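Local atomic coordinates of putative sporulation-specific glycosylase YdhD (PDB entry 3CZ8), a protein that probably hydrolyses glycosidic bonds in polysaccharides and may bind chitin, as a putative sporulation-specific member of glycosyl hydrolase family 18. Residues S190-V195 with T277-F282. The protein carries 1 engineered substitution. Residues are numbered along the deposited sequence; the frame is centred on the assembly and turned at random.
Sequences SEPGPV and THEVWF
One face of the Trp281 indole is covered by the Gly193-Pro194 backbone and the Pro194 ring. At the indole edge, in plane, sits Glu279 OE1. Strand 277-281 is the middle strand of a five-stranded antiparallel sheet, inserted in chain order between barrel strands 217-220 and 302-310 of this family 18 TIM-barrel domain. Loop 190-195, which follows barrel strand 177-181, lies across that sheet.

Two CH-pi contacts carry the packing on this face. Gly193 CA stands 3.6 Å from the centroid of the Trp281 five-membered ring, 13° off its normal. Pro194 CD stands 3.8 Å from the centroid of the six-membered ring, almost straight above it. Gly193 O also lies over this face, 3.3 Å from Trp281 CG. Phe267, on the neighbouring strand 265-271 of the sheet, also stacks with the indole.

Trp281 NE1 donates to Glu279 OE1 at 2.8 Å, nearly straight at 171°. The carboxylate accepts on its anti side, with the donor tilted somewhat out of its plane. Glu279 reaches the indole with CG anti to its backbone N (chi1 -173°) and an extended chain. Its OE2 forms a salt bridge with Arg269, so both carboxylate oxygens are held. Pro192 CB packs on Glu279 OE1 at 3.4 Å. An alanine in place of Trp281 would probably leave Glu279 OE1 without its N-H donor and open a gap beneath Gly193 and Pro194.

No direct hydrogen bond joins the segments. A water bridges them instead: it accepts from Val195 N at 3.0 Å and donates to Phe282 O at 2.8 Å.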
ATOM      1  N   SER A 190      -5.282 -21.350   1.700  1.00 42.02           N
ATOM      2  CA  SER A 190      -6.443 -22.128   1.260  1.00 37.41           C
ATOM      3  C   SER A 190      -6.445 -22.431  -0.246  1.00 39.58           C
ATOM      4  O   SER A 190      -5.546 -22.015  -0.980  1.00 49.94           O
ATOM      5  CB  SER A 190      -7.745 -21.429   1.666  1.00 36.85           C
ATOM      6  OG  SER A 190      -8.111 -20.419   0.740  1.00 33.19           O
ATOM      7  N   GLU A 191      -7.462 -23.177  -0.671  1.00 47.15           N
ATOM      8  CA  GLU A 191      -7.796 -23.421  -2.073  1.00 49.68           C
ATOM      9  C   GLU A 191      -8.253 -22.101  -2.720  1.00 51.12           C
ATOM     10  O   GLU A 191      -8.870 -21.269  -2.042  1.00 52.17           O
ATOM     11  CB  GLU A 191      -8.920 -24.471  -2.120  1.00 57.23           C
ATOM     12  CG  GLU A 191      -9.410 -24.934  -3.496  1.00 75.31           C
ATOM     13  CD  GLU A 191      -8.652 -26.138  -4.032  1.00 87.44           C
ATOM     14  OE1 GLU A 191      -8.493 -27.132  -3.289  1.00 78.06           O
ATOM     15  OE2 GLU A 191      -8.233 -26.094  -5.209  1.00 94.35           O
ATOM     16  N   PRO A 192      -7.910 -21.880  -4.011  1.00 52.22           N
ATOM     17  CA  PRO A 192      -8.396 -20.719  -4.771  1.00 43.31           C
ATOM     18  C   PRO A 192      -9.905 -20.501  -4.778  1.00 38.19           C
ATOM     19  O   PRO A 192     -10.674 -21.455  -4.877  1.00 43.52           O
ATOM     20  CB  PRO A 192      -7.889 -20.989  -6.197  1.00 48.49           C
ATOM     21  CG  PRO A 192      -7.460 -22.429  -6.200  1.00 41.11           C
ATOM     22  CD  PRO A 192      -6.974 -22.680  -4.824  1.00 43.65           C
ATOM     23  N   GLY A 193     -10.300 -19.234  -4.670  1.00 36.37           N
ATOM     24  CA  GLY A 193     -11.699 -18.821  -4.700  1.00 32.02           C
ATOM     25  C   GLY A 193     -11.842 -17.358  -4.307  1.00 29.96           C
ATOM     26  O   GLY A 193     -10.856 -16.730  -3.916  1.00 28.33           O
ATOM     27  N   PRO A 194     -13.071 -16.811  -4.398  1.00 29.39           N
ATOM     28  CA  PRO A 194     -13.342 -15.394  -4.132  1.00 29.51           C
ATOM     29  C   PRO A 194     -13.005 -14.986  -2.706  1.00 37.02           C
ATOM     30  O   PRO A 194     -13.378 -15.679  -1.759  1.00 34.88           O
ATOM     31  CB  PRO A 194     -14.847 -15.265  -4.386  1.00 21.91           C
ATOM     32  CG  PRO A 194     -15.379 -16.650  -4.263  1.00 32.07           C
ATOM     33  CD  PRO A 194     -14.301 -17.541  -4.755  1.00 32.71           C
ATOM     34  N   VAL A 195     -12.296 -13.869  -2.570  1.00 32.21           N
ATOM     35  CA  VAL A 195     -11.857 -13.367  -1.273  0.50 31.07           C
ATOM     36  C   VAL A 195     -13.037 -12.911  -0.406  1.00 28.16           C
ATOM     37  O   VAL A 195     -13.073 -13.153   0.804  1.00 29.70           O
ATOM     38  CB  VAL A 195     -10.853 -12.215  -1.464  0.50 30.45           C
ATOM     39  CG1 VAL A 195     -10.536 -11.567  -0.153  0.50 30.82           C
ATOM     40  CG2 VAL A 195      -9.572 -12.728  -2.123  0.50 34.96           C
ATOM     41  N   THR A 277      -0.034 -23.252 -14.322  1.00 47.77           N
ATOM     42  CA  THR A 277      -1.269 -22.485 -14.383  1.00 51.38           C
ATOM     43  C   THR A 277      -1.505 -21.784 -13.043  1.00 51.13           C
ATOM     44  O   THR A 277      -1.244 -22.348 -11.975  1.00 46.31           O
ATOM     45  CB  THR A 277      -2.476 -23.362 -14.776  1.00 46.90           C
ATOM     46  OG1 THR A 277      -2.074 -24.310 -15.771  1.00 70.87           O
ATOM     47  CG2 THR A 277      -3.607 -22.507 -15.341  1.00 62.71           C
ATOM     48  N   HIS A 278      -1.965 -20.539 -13.125  1.00 50.14           N
ATOM     49  CA  HIS A 278      -2.251 -19.713 -11.968  1.00 42.08           C
ATOM     50  C   HIS A 278      -3.719 -19.319 -11.967  1.00 42.07           C
ATOM     51  O   HIS A 278      -4.327 -19.209 -13.026  1.00 46.85           O
ATOM     52  CB  HIS A 278      -1.420 -18.440 -12.018  1.00 28.55           C
ATOM     53  CG  HIS A 278       0.032 -18.641 -11.726  1.00 37.66           C
ATOM     54  ND1 HIS A 278       0.617 -18.209 -10.556  1.00 32.42           N
ATOM     55  CD2 HIS A 278       1.021 -19.200 -12.459  1.00 37.22           C
ATOM     56  CE1 HIS A 278       1.905 -18.505 -10.576  1.00 49.42           C
ATOM     57  NE2 HIS A 278       2.175 -19.110 -11.718  1.00 35.50           N
ATOM     58  N   GLU A 279      -4.275 -19.097 -10.777  1.00 37.42           N
ATOM     59  CA  GLU A 279      -5.637 -18.580 -10.629  1.00 35.81           C
ATOM     60  C   GLU A 279      -5.620 -17.410  -9.653  1.00 33.39           C
ATOM     61  O   GLU A 279      -5.079 -17.515  -8.547  1.00 36.90           O
ATOM     62  CB  GLU A 279      -6.594 -19.673 -10.144  1.00 30.86           C
ATOM     63  CG  GLU A 279      -8.060 -19.259 -10.115  1.00 39.42           C
ATOM     64  CD  GLU A 279      -9.005 -20.430  -9.871  1.00 44.76           C
ATOM     65  OE1 GLU A 279      -9.836 -20.342  -8.942  1.00 50.53           O
ATOM     66  OE2 GLU A 279      -8.927 -21.435 -10.610  1.00 63.97           O
ATOM     67  N   VAL A 280      -6.201 -16.293 -10.080  1.00 37.56           N
ATOM     68  CA  VAL A 280      -6.178 -15.058  -9.302  1.00 36.69           C
ATOM     69  C   VAL A 280      -7.603 -14.595  -9.021  1.00 34.76           C
ATOM     70  O   VAL A 280      -8.408 -14.486  -9.939  1.00 39.26           O
ATOM     71  CB  VAL A 280      -5.384 -13.933 -10.033  1.00 35.80           C
ATOM     72  CG1 VAL A 280      -5.282 -12.663  -9.175  1.00 26.68           C
ATOM     73  CG2 VAL A 280      -3.994 -14.417 -10.428  1.00 24.65           C
ATOM     74  N   TRP A 281      -7.901 -14.351  -7.745  1.00 27.23           N
ATOM     75  CA  TRP A 281      -9.152 -13.719  -7.313  1.00 20.93           C
ATOM     76  C   TRP A 281      -8.845 -12.423  -6.568  1.00 28.64           C
ATOM     77  O   TRP A 281      -7.943 -12.379  -5.728  1.00 24.96           O
ATOM     78  CB  TRP A 281      -9.933 -14.659  -6.387  1.00 33.70           C
ATOM     79  CG  TRP A 281     -10.508 -15.847  -7.082  1.00 25.25           C
ATOM     80  CD1 TRP A 281      -9.869 -17.026  -7.357  1.00 27.05           C
ATOM     81  CD2 TRP A 281     -11.842 -15.982  -7.593  1.00 21.77           C
ATOM     82  NE1 TRP A 281     -10.721 -17.881  -8.012  1.00 30.73           N
ATOM     83  CE2 TRP A 281     -11.937 -17.267  -8.173  1.00 34.70           C
ATOM     84  CE3 TRP A 281     -12.961 -15.134  -7.635  1.00 35.98           C
ATOM     85  CZ2 TRP A 281     -13.113 -17.734  -8.774  1.00 35.13           C
ATOM     86  CZ3 TRP A 281     -14.134 -15.599  -8.236  1.00 33.03           C
ATOM     87  CH2 TRP A 281     -14.197 -16.889  -8.795  1.00 39.22           C
ATOM     88  N   PHE A 282      -9.611 -11.375  -6.865  1.00 26.35           N
ATOM     89  CA  PHE A 282      -9.340 -10.044  -6.335  1.00 28.14           C
ATOM     90  C   PHE A 282     -10.628  -9.228  -6.298  1.00 31.47           C
ATOM     91  O   PHE A 282     -11.718  -9.795  -6.328  1.00 36.31           O
ATOM     92  CB  PHE A 282      -8.227  -9.336  -7.144  1.00 26.15           C
ATOM     93  CG  PHE A 282      -8.590  -9.049  -8.585  1.00 25.07           C
ATOM     94  CD1 PHE A 282      -8.604 -10.062  -9.536  1.00 24.56           C
ATOM     95  CD2 PHE A 282      -8.882  -7.752  -8.993  1.00 33.04           C
ATOM     96  CE1 PHE A 282      -8.933  -9.790 -10.859  1.00 32.18           C
ATOM     97  CE2 PHE A 282      -9.212  -7.472 -10.313  1.00 33.05           C
ATOM     98  CZ  PHE A 282      -9.242  -8.491 -11.244  1.00 23.24           C
TER
HETATM   99  O   HOH W   1     -12.357 -12.244  -5.066  1.00 40.35           O